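PDB 5L6G: xylooligosaccharide oxidase from Myceliophthora thermophila, which oxidises the C1 hydroxyl of xylooligosaccharides and related sugars to lactones, using a bicovalently bound FAD and reducing oxygen to hydrogen peroxide. Local coordinates for residues N369-R372 / R373-I377; A459-Q462 / E463-R467. One frame throughout, in Å; residues are numbered along the deposited sequence.

Interaction 1 of 2, residues N369-R372 / R373-I377. With XYS (alpha-D-xylopyranose), chain K; XYP (beta-D-xylopyranose), chain H.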
ATOM      1  N   ASN A 369      -9.650  13.825 -18.940  1.00 13.90           N
ATOM      2  CA  ASN A 369      -9.662  15.281 -18.775  1.00 14.79           C
ATOM      3  C   ASN A 369     -11.053  15.909 -18.720  1.00 15.66           C
ATOM      4  O   ASN A 369     -11.222  16.979 -18.159  1.00 16.07           O
ATOM      5  CB  ASN A 369      -8.829  15.944 -19.859  1.00 15.09           C
ATOM      6  CG  ASN A 369      -7.354  15.928 -19.547  1.00 14.90           C
ATOM      7  OD1 ASN A 369      -6.911  15.437 -18.502  1.00 14.59           O
ATOM      8  ND2 ASN A 369      -6.570  16.465 -20.477  1.00 15.19           N
ATOM      9  N   LYS A 370     -12.050  15.215 -19.262  1.00 16.37           N
ATOM     10  CA  LYS A 370     -13.425  15.709 -19.289  1.00 17.39           C
ATOM     11  C   LYS A 370     -14.279  15.241 -18.134  1.00 17.08           C
ATOM     12  O   LYS A 370     -15.396  15.744 -17.959  1.00 17.74           O
ATOM     13  CB  LYS A 370     -14.104  15.283 -20.584  1.00 18.34           C
ATOM     14  CG  LYS A 370     -13.289  15.548 -21.833  1.00 19.12           C
ATOM     15  CD  LYS A 370     -12.801  16.978 -21.928  1.00 20.18           C
ATOM     16  CE  LYS A 370     -12.035  17.213 -23.225  1.00 20.74           C
ATOM     17  NZ  LYS A 370     -11.703  18.653 -23.380  1.00 21.37           N
ATOM     18  N   VAL A 371     -13.777  14.302 -17.336  1.00 15.95           N
ATOM     19  CA  VAL A 371     -14.541  13.783 -16.214  1.00 15.95           C
ATOM     20  C   VAL A 371     -14.693  14.861 -15.148  1.00 16.23           C
ATOM     21  O   VAL A 371     -13.697  15.462 -14.714  1.00 16.03           O
ATOM     22  CB  VAL A 371     -13.866  12.554 -15.578  1.00 15.04           C
ATOM     23  CG1 VAL A 371     -14.598  12.159 -14.310  1.00 14.80           C
ATOM     24  CG2 VAL A 371     -13.805  11.404 -16.568  1.00 14.71           C
ATOM     25  N   ARG A 372     -15.928  15.087 -14.720  1.00 16.61           N
ATOM     26  CA  ARG A 372     -16.242  16.246 -13.878  1.00 17.54           C
ATOM     27  C   ARG A 372     -16.147  15.907 -12.385  1.00 17.01           C
ATOM     28  O   ARG A 372     -16.963  16.354 -11.571  1.00 17.60           O
ATOM     29  CB  ARG A 372     -17.607  16.832 -14.259  1.00 18.93           C
ATOM     30  CG  ARG A 372     -17.645  17.302 -15.701  1.00 19.97           C
ATOM     31  CD  ARG A 372     -19.040  17.654 -16.181  1.00 21.65           C
ATOM     32  NE  ARG A 372     -19.015  17.872 -17.618  1.00 23.11           N
ATOM     33  CZ  ARG A 372     -19.110  19.049 -18.241  1.00 25.17           C
ATOM     34  NH1 ARG A 372     -19.263  20.202 -17.567  1.00 26.15           N
ATOM     35  NH2 ARG A 372     -19.048  19.073 -19.573  1.00 26.14           N
ATOM     36  N   ARG A 373     -15.109  15.151 -12.047  1.00 15.87           N
ATOM     37  CA  ARG A 373     -14.769  14.814 -10.679  1.00 15.36           C
ATOM     38  C   ARG A 373     -13.270  14.936 -10.473  1.00 14.89           C
ATOM     39  O   ARG A 373     -12.497  14.925 -11.429  1.00 14.79           O
ATOM     40  CB  ARG A 373     -15.179  13.372 -10.382  1.00 14.88           C
ATOM     41  CG  ARG A 373     -16.665  13.127 -10.505  1.00 15.17           C
ATOM     42  CD  ARG A 373     -16.991  11.718 -10.030  1.00 14.90           C
ATOM     43  NE  ARG A 373     -16.380  10.671 -10.852  1.00 14.38           N
ATOM     44  CZ  ARG A 373     -16.883  10.196 -11.992  1.00 14.87           C
ATOM     45  NH1 ARG A 373     -18.014  10.706 -12.520  1.00 15.60           N
ATOM     46  NH2 ARG A 373     -16.242   9.222 -12.643  1.00 14.43           N
ATOM     47  N   SER A 374     -12.865  15.025  -9.214  1.00 14.54           N
ATOM     48  CA  SER A 374     -11.451  15.101  -8.842  1.00 14.34           C
ATOM     49  C   SER A 374     -10.719  13.766  -8.973  1.00 13.89           C
ATOM     50  O   SER A 374     -10.625  12.986  -8.002  1.00 15.44           O
ATOM     51  CB  SER A 374     -11.314  15.579  -7.397  1.00 14.15           C
ATOM     52  OG  SER A 374     -11.852  16.862  -7.225  1.00 14.34           O
ATOM     53  N   TRP A 375     -10.104  13.539 -10.118  1.00 13.34           N
ATOM     54  CA  TRP A 375      -9.365  12.332 -10.343  1.00 12.73           C
ATOM     55  C   TRP A 375      -7.864  12.634 -10.435  1.00 13.15           C
ATOM     56  O   TRP A 375      -7.470  13.771 -10.679  1.00 13.63           O
ATOM     57  CB  TRP A 375      -9.861  11.631 -11.598  1.00 12.36           C
ATOM     58  CG  TRP A 375      -9.616  12.416 -12.837  1.00 12.33           C
ATOM     59  CD1 TRP A 375     -10.470  13.287 -13.431  1.00 12.72           C
ATOM     60  CD2 TRP A 375      -8.420  12.430 -13.614  1.00 12.11           C
ATOM     61  NE1 TRP A 375      -9.891  13.839 -14.534  1.00 12.76           N
ATOM     62  CE2 TRP A 375      -8.625  13.326 -14.669  1.00 12.32           C
ATOM     63  CE3 TRP A 375      -7.189  11.762 -13.520  1.00 11.61           C
ATOM     64  CZ2 TRP A 375      -7.652  13.569 -15.638  1.00 12.26           C
ATOM     65  CZ3 TRP A 375      -6.238  12.002 -14.453  1.00 11.55           C
ATOM     66  CH2 TRP A 375      -6.466  12.892 -15.511  1.00 11.92           C
ATOM     67  N   TYR A 376      -7.043  11.624 -10.172  1.00 13.26           N
ATOM     68  CA  TYR A 376      -5.614  11.706 -10.490  1.00 13.78           C
ATOM     69  C   TYR A 376      -5.098  10.352 -10.909  1.00 13.22           C
ATOM     70  O   TYR A 376      -5.741   9.321 -10.661  1.00 13.07           O
ATOM     71  CB  TYR A 376      -4.771  12.274  -9.331  1.00 14.24           C
ATOM     72  CG  TYR A 376      -4.706  11.448  -8.051  1.00 14.53           C
ATOM     73  CD1 TYR A 376      -3.867  10.326  -7.958  1.00 14.83           C
ATOM     74  CD2 TYR A 376      -5.432  11.816  -6.922  1.00 15.17           C
ATOM     75  CE1 TYR A 376      -3.784   9.581  -6.784  1.00 15.09           C
ATOM     76  CE2 TYR A 376      -5.340  11.072  -5.737  1.00 15.60           C
ATOM     77  CZ  TYR A 376      -4.518   9.953  -5.693  1.00 15.31           C
ATOM     78  OH  TYR A 376      -4.417   9.187  -4.544  1.00 16.80           O
ATOM     79  N   ILE A 377      -3.948  10.372 -11.574  1.00 12.96           N
ATOM     80  CA  ILE A 377      -3.194   9.174 -11.878  1.00 12.61           C
ATOM     81  C   ILE A 377      -1.759   9.363 -11.363  1.00 12.55           C
ATOM     82  O   ILE A 377      -1.146  10.421 -11.543  1.00 12.81           O
ATOM     83  CB  ILE A 377      -3.204   8.834 -13.389  1.00 12.79           C
ATOM     84  CG1 ILE A 377      -2.447   7.533 -13.657  1.00 12.80           C
ATOM     85  CG2 ILE A 377      -2.608   9.948 -14.230  1.00 13.19           C
ATOM     86  CD1 ILE A 377      -2.632   7.022 -15.072  1.00 13.10           C
TER
HETATM   87  C1  XYS K 512      -9.269  20.661 -18.014  1.00 25.95           C
HETATM   88  C2  XYS K 512      -9.232  19.507 -19.009  1.00 25.60           C
HETATM   89  C3  XYS K 512     -10.005  19.855 -20.281  1.00 24.73           C
HETATM   90  C4  XYS K 512     -11.427  20.195 -19.850  1.00 24.46           C
HETATM   91  C5  XYS K 512     -11.367  21.415 -18.949  1.00 25.25           C
HETATM   92  O1  XYS K 512      -8.496  21.723 -18.552  1.00 25.45           O
HETATM   93  O2  XYS K 512      -7.879  19.188 -19.320  1.00 26.79           O
HETATM   94  O3  XYS K 512      -9.978  18.769 -21.224  1.00 22.92           O
HETATM   95  O4  XYS K 512     -12.261  20.456 -20.975  1.00 24.32           O
HETATM   96  O5  XYS K 512     -10.615  21.109 -17.766  1.00 25.55           O
HETATM   97  O1  XYP H 509       0.310   6.567  -3.678  1.00 35.63           O
HETATM   98  C1  XYP H 509      -0.322   7.400  -2.708  1.00 32.88           C
HETATM   99  C2  XYP H 509       0.212   8.824  -2.847  1.00 32.75           C
HETATM  100  C3  XYP H 509      -0.573   9.795  -1.975  1.00 33.05           C
HETATM  101  C4  XYP H 509      -2.068   9.658  -2.249  1.00 32.92           C
HETATM  102  C5  XYP H 509      -2.517   8.198  -2.114  1.00 32.40           C
HETATM  103  O2  XYP H 509       1.583   8.818  -2.452  1.00 27.57           O
HETATM  104  O3  XYP H 509      -0.097  11.140  -2.156  1.00 34.47           O
HETATM  105  O4  XYP H 509      -2.812  10.422  -1.291  1.00 31.47           O
HETATM  106  O5  XYP H 509      -1.724   7.329  -2.917  1.00 34.32           O
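Val371 lays CG1 over one face of the Arg373 guanidinium, 3.7 Å above the plane and centred on it. The arginine chain bends at chi3 (-64°), which folds the guanidinium back over the valine. The polar edge of this group is engaged beyond the turn: NE makes a salt bridge to Asp415. The backbone closes the same turn weakly, with Arg373 N donating to Val371 O at 3.0 Å and a bent angle of 138°.

Val371 CB also packs 4.1 Å from Trp375 CD1, in an oblique approach. At the six-membered end of the indole, Asn369 OD1 meets the ring edge in its plane, 3.5 Å from Trp375 CZ2. The asparagine amide plane is turned only 28° from that of the ring.

Next to these residues, Lys370 reaches a bound alpha-D-xylopyranose. Lys370 NZ donates to XYS O3 at 2.8 Å and to XYS O4 at 3.1 Å. Asn369 ND2 is 3.2 Å from XYS O2 of the same sugar. Tyr376 belongs to the beta-D-xylopyranose site that also holds Arg272, Glu412 and Tyr451.

The turn links helix 354-368 to strand 374-381. Trp375 packs on Ala368 of that helix and meets Phe428 and Trp432 of helix 426-437 edge-to-face. The strand pairs with strand 409-417 in the large antiparallel sheet.

Interaction 2 of 2, residues A459-Q462 / E463-R467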
ATOM      1  N   ALA A 459     -11.926 -14.241  -8.087  1.00 17.11           N
ATOM      2  CA  ALA A 459     -10.983 -14.971  -8.934  1.00 17.28           C
ATOM      3  C   ALA A 459     -10.003 -14.040  -9.643  1.00 16.81           C
ATOM      4  O   ALA A 459      -8.787 -14.296  -9.642  1.00 16.09           O
ATOM      5  CB  ALA A 459     -11.709 -15.828  -9.960  1.00 18.14           C
ATOM      6  N   GLU A 460     -10.518 -12.972 -10.251  1.00 16.55           N
ATOM      7  CA  GLU A 460      -9.648 -12.071 -10.965  1.00 16.97           C
ATOM      8  C   GLU A 460      -8.696 -11.411  -9.988  1.00 15.23           C
ATOM      9  O   GLU A 460      -7.515 -11.304 -10.284  1.00 15.16           O
ATOM     10  CB  GLU A 460     -10.389 -11.013 -11.792  1.00 18.69           C
ATOM     11  CG  GLU A 460      -9.405 -10.238 -12.683  1.00 20.36           C
ATOM     12  CD  GLU A 460     -10.020  -9.114 -13.498  1.00 22.62           C
ATOM     13  OE1 GLU A 460     -11.224  -8.821 -13.350  1.00 23.70           O
ATOM     14  OE2 GLU A 460      -9.260  -8.501 -14.277  1.00 24.32           O
ATOM     15  N   ALA A 461      -9.201 -10.995  -8.828  1.00 14.06           N
ATOM     16  CA  ALA A 461      -8.396 -10.231  -7.879  1.00 13.31           C
ATOM     17  C   ALA A 461      -7.149 -11.009  -7.441  1.00 13.26           C
ATOM     18  O   ALA A 461      -6.014 -10.491  -7.492  1.00 12.59           O
ATOM     19  CB  ALA A 461      -9.237  -9.827  -6.674  1.00 13.10           C
ATOM     20  N   GLN A 462      -7.358 -12.260  -7.045  1.00 13.71           N
ATOM     21  CA  GLN A 462      -6.244 -13.125  -6.636  1.00 14.22           C
ATOM     22  C   GLN A 462      -5.208 -13.238  -7.743  1.00 14.44           C
ATOM     23  O   GLN A 462      -3.997 -13.189  -7.478  1.00 13.78           O
ATOM     24  CB  GLN A 462      -6.745 -14.517  -6.330  1.00 15.37           C
ATOM     25  CG  GLN A 462      -7.512 -14.614  -5.053  1.00 15.81           C
ATOM     26  CD  GLN A 462      -8.209 -15.928  -4.980  1.00 16.68           C
ATOM     27  OE1 GLN A 462      -7.616 -16.919  -4.623  1.00 17.00           O
ATOM     28  NE2 GLN A 462      -9.457 -15.949  -5.400  1.00 17.46           N
ATOM     29  N   GLU A 463      -5.698 -13.399  -8.973  1.00 14.77           N
ATOM     30  CA  GLU A 463      -4.823 -13.596 -10.121  1.00 15.71           C
ATOM     31  C   GLU A 463      -3.989 -12.360 -10.404  1.00 14.33           C
ATOM     32  O   GLU A 463      -2.770 -12.458 -10.549  1.00 14.07           O
ATOM     33  CB  GLU A 463      -5.604 -14.039 -11.352  1.00 18.02           C
ATOM     34  CG  GLU A 463      -6.115 -15.464 -11.171  1.00 20.93           C
ATOM     35  CD  GLU A 463      -6.767 -16.084 -12.393  1.00 24.93           C
ATOM     36  OE1 GLU A 463      -6.968 -15.389 -13.411  1.00 27.44           O
ATOM     37  OE2 GLU A 463      -7.087 -17.302 -12.313  1.00 28.53           O
ATOM     38  N   VAL A 464      -4.644 -11.208 -10.441  1.00 13.17           N
ATOM     39  CA  VAL A 464      -3.961  -9.971 -10.793  1.00 12.58           C
ATOM     40  C   VAL A 464      -3.102  -9.414  -9.666  1.00 12.03           C
ATOM     41  O   VAL A 464      -2.079  -8.762  -9.932  1.00 11.69           O
ATOM     42  CB  VAL A 464      -4.921  -8.888 -11.334  1.00 12.38           C
ATOM     43  CG1 VAL A 464      -5.624  -9.372 -12.594  1.00 12.78           C
ATOM     44  CG2 VAL A 464      -5.911  -8.411 -10.270  1.00 12.16           C
ATOM     45  N   TYR A 465      -3.514  -9.637  -8.418  1.00 11.68           N
ATOM     46  CA  TYR A 465      -2.747  -9.157  -7.275  1.00 11.12           C
ATOM     47  C   TYR A 465      -1.484  -9.954  -7.017  1.00 11.17           C
ATOM     48  O   TYR A 465      -0.486  -9.380  -6.606  1.00 11.35           O
ATOM     49  CB  TYR A 465      -3.579  -9.199  -5.990  1.00 10.99           C
ATOM     50  CG  TYR A 465      -4.706  -8.200  -5.858  1.00 10.62           C
ATOM     51  CD1 TYR A 465      -4.669  -6.938  -6.453  1.00 10.58           C
ATOM     52  CD2 TYR A 465      -5.816  -8.516  -5.074  1.00 10.77           C
ATOM     53  CE1 TYR A 465      -5.729  -6.034  -6.298  1.00 10.41           C
ATOM     54  CE2 TYR A 465      -6.858  -7.619  -4.905  1.00 10.65           C
ATOM     55  CZ  TYR A 465      -6.817  -6.386  -5.517  1.00 10.57           C
ATOM     56  OH  TYR A 465      -7.878  -5.527  -5.337  1.00 10.26           O
ATOM     57  N   TYR A 466      -1.531 -11.270  -7.254  1.00 11.54           N
ATOM     58  CA  TYR A 466      -0.458 -12.177  -6.869  1.00 11.43           C
ATOM     59  C   TYR A 466       0.202 -12.963  -8.006  1.00 12.06           C
ATOM     60  O   TYR A 466       1.295 -13.543  -7.808  1.00 12.14           O
ATOM     61  CB  TYR A 466      -0.968 -13.121  -5.801  1.00 11.63           C
ATOM     62  CG  TYR A 466      -1.586 -12.399  -4.637  1.00 10.88           C
ATOM     63  CD1 TYR A 466      -0.834 -11.554  -3.846  1.00 10.45           C
ATOM     64  CD2 TYR A 466      -2.943 -12.537  -4.357  1.00 10.81           C
ATOM     65  CE1 TYR A 466      -1.396 -10.894  -2.770  1.00 10.35           C
ATOM     66  CE2 TYR A 466      -3.516 -11.883  -3.284  1.00 10.50           C
ATOM     67  CZ  TYR A 466      -2.749 -11.052  -2.501  1.00 10.31           C
ATOM     68  OH  TYR A 466      -3.329 -10.403  -1.438  1.00 10.41           O
ATOM     69  N   ARG A 467      -0.442 -12.971  -9.179  1.00 11.82           N
ATOM     70  CA  ARG A 467       0.102 -13.544 -10.405  1.00 12.27           C
ATOM     71  C   ARG A 467       0.800 -14.886 -10.163  1.00 12.88           C
ATOM     72  O   ARG A 467       0.160 -15.836  -9.728  1.00 13.11           O
ATOM     73  CB  ARG A 467       1.004 -12.509 -11.113  1.00 11.87           C
ATOM     74  CG  ARG A 467       0.248 -11.345 -11.753  1.00 11.47           C
ATOM     75  CD  ARG A 467      -0.614 -11.854 -12.909  1.00 11.69           C
ATOM     76  NE  ARG A 467      -1.171 -10.793 -13.759  1.00 11.40           N
ATOM     77  CZ  ARG A 467      -2.319 -10.884 -14.440  1.00 11.67           C
ATOM     78  NH1 ARG A 467      -3.078 -11.980 -14.358  1.00 12.25           N
ATOM     79  NH2 ARG A 467      -2.726  -9.869 -15.201  1.00 11.37           N
TER
HETATM   80  O   HOH W   1      -8.198 -17.190  -9.365  1.00 32.11           O
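Gln462 and Tyr466 meet one turn apart on helix 458-466. Tyr466 N donates to Gln462 O at 3.1 Å, with a bent N-H...O angle of 142°. Tyr466 CD2 also lies 3.4 Å from Gln462 O. The Gln462 amide is held at both ends: OE1 by Glu493 N and NE2 by Arg458 O.

Glu463 reaches back to Ala459 twice. Glu463 N donates to Ala459 O at 3.3 Å. A water donates to Ala459 O at 3.0 Å and to Glu463 OE2 at 3.2 Å. Glu463 CG sits beside the backbone N (chi1 -70°), which turns the chain back along this carbonyl. In the next step along the helix, Val464 N bonds to Glu460 O.

Ala461 packs against Tyr465. Its CA lies over one face of the ring, and Ala461 CB touches Tyr465 CE2 at 3.7 Å. Tyr465 N donates to Ala461 O at 2.8 Å. Tyr465 OH is hydrogen-bonded to Gln490 OE1 and Asp453 N. With Tyr465 replaced by an alanine, Ala461 would probably lose the ring that packs on it, and Gln490 and Asp453 the hydroxyl they share.

These are successive i to i+4 contacts of an alpha-helix. The helix ends as Arg467 takes positive phi. It lies in the berberine-like region, with the Tyr465 side chain about 7 Å from that of the substrate-binding Tyr451.

In the fold
Both contacts are local, and neither closes a long loop. The FAD-linking residues His94 and Cys155 come earlier in the chain. Interaction 1 follows, at the turn from helix 354-368 into strand 374-381 of the eight-stranded antiparallel sheet. The chain then forms strand 409-417, helix 426-437 and the short edge strand 445-446 before helix 458-466, which holds interaction 2. The two are in series, neither nested nor crossed. The centres of interactions 1 and 2 are about 27 Å apart. Interaction 1 leads into the strand carrying Tyr376. Interaction 2 lies on the helix that packs on helix 470-480 and reaches the C-terminal residues Gln490 and Glu493.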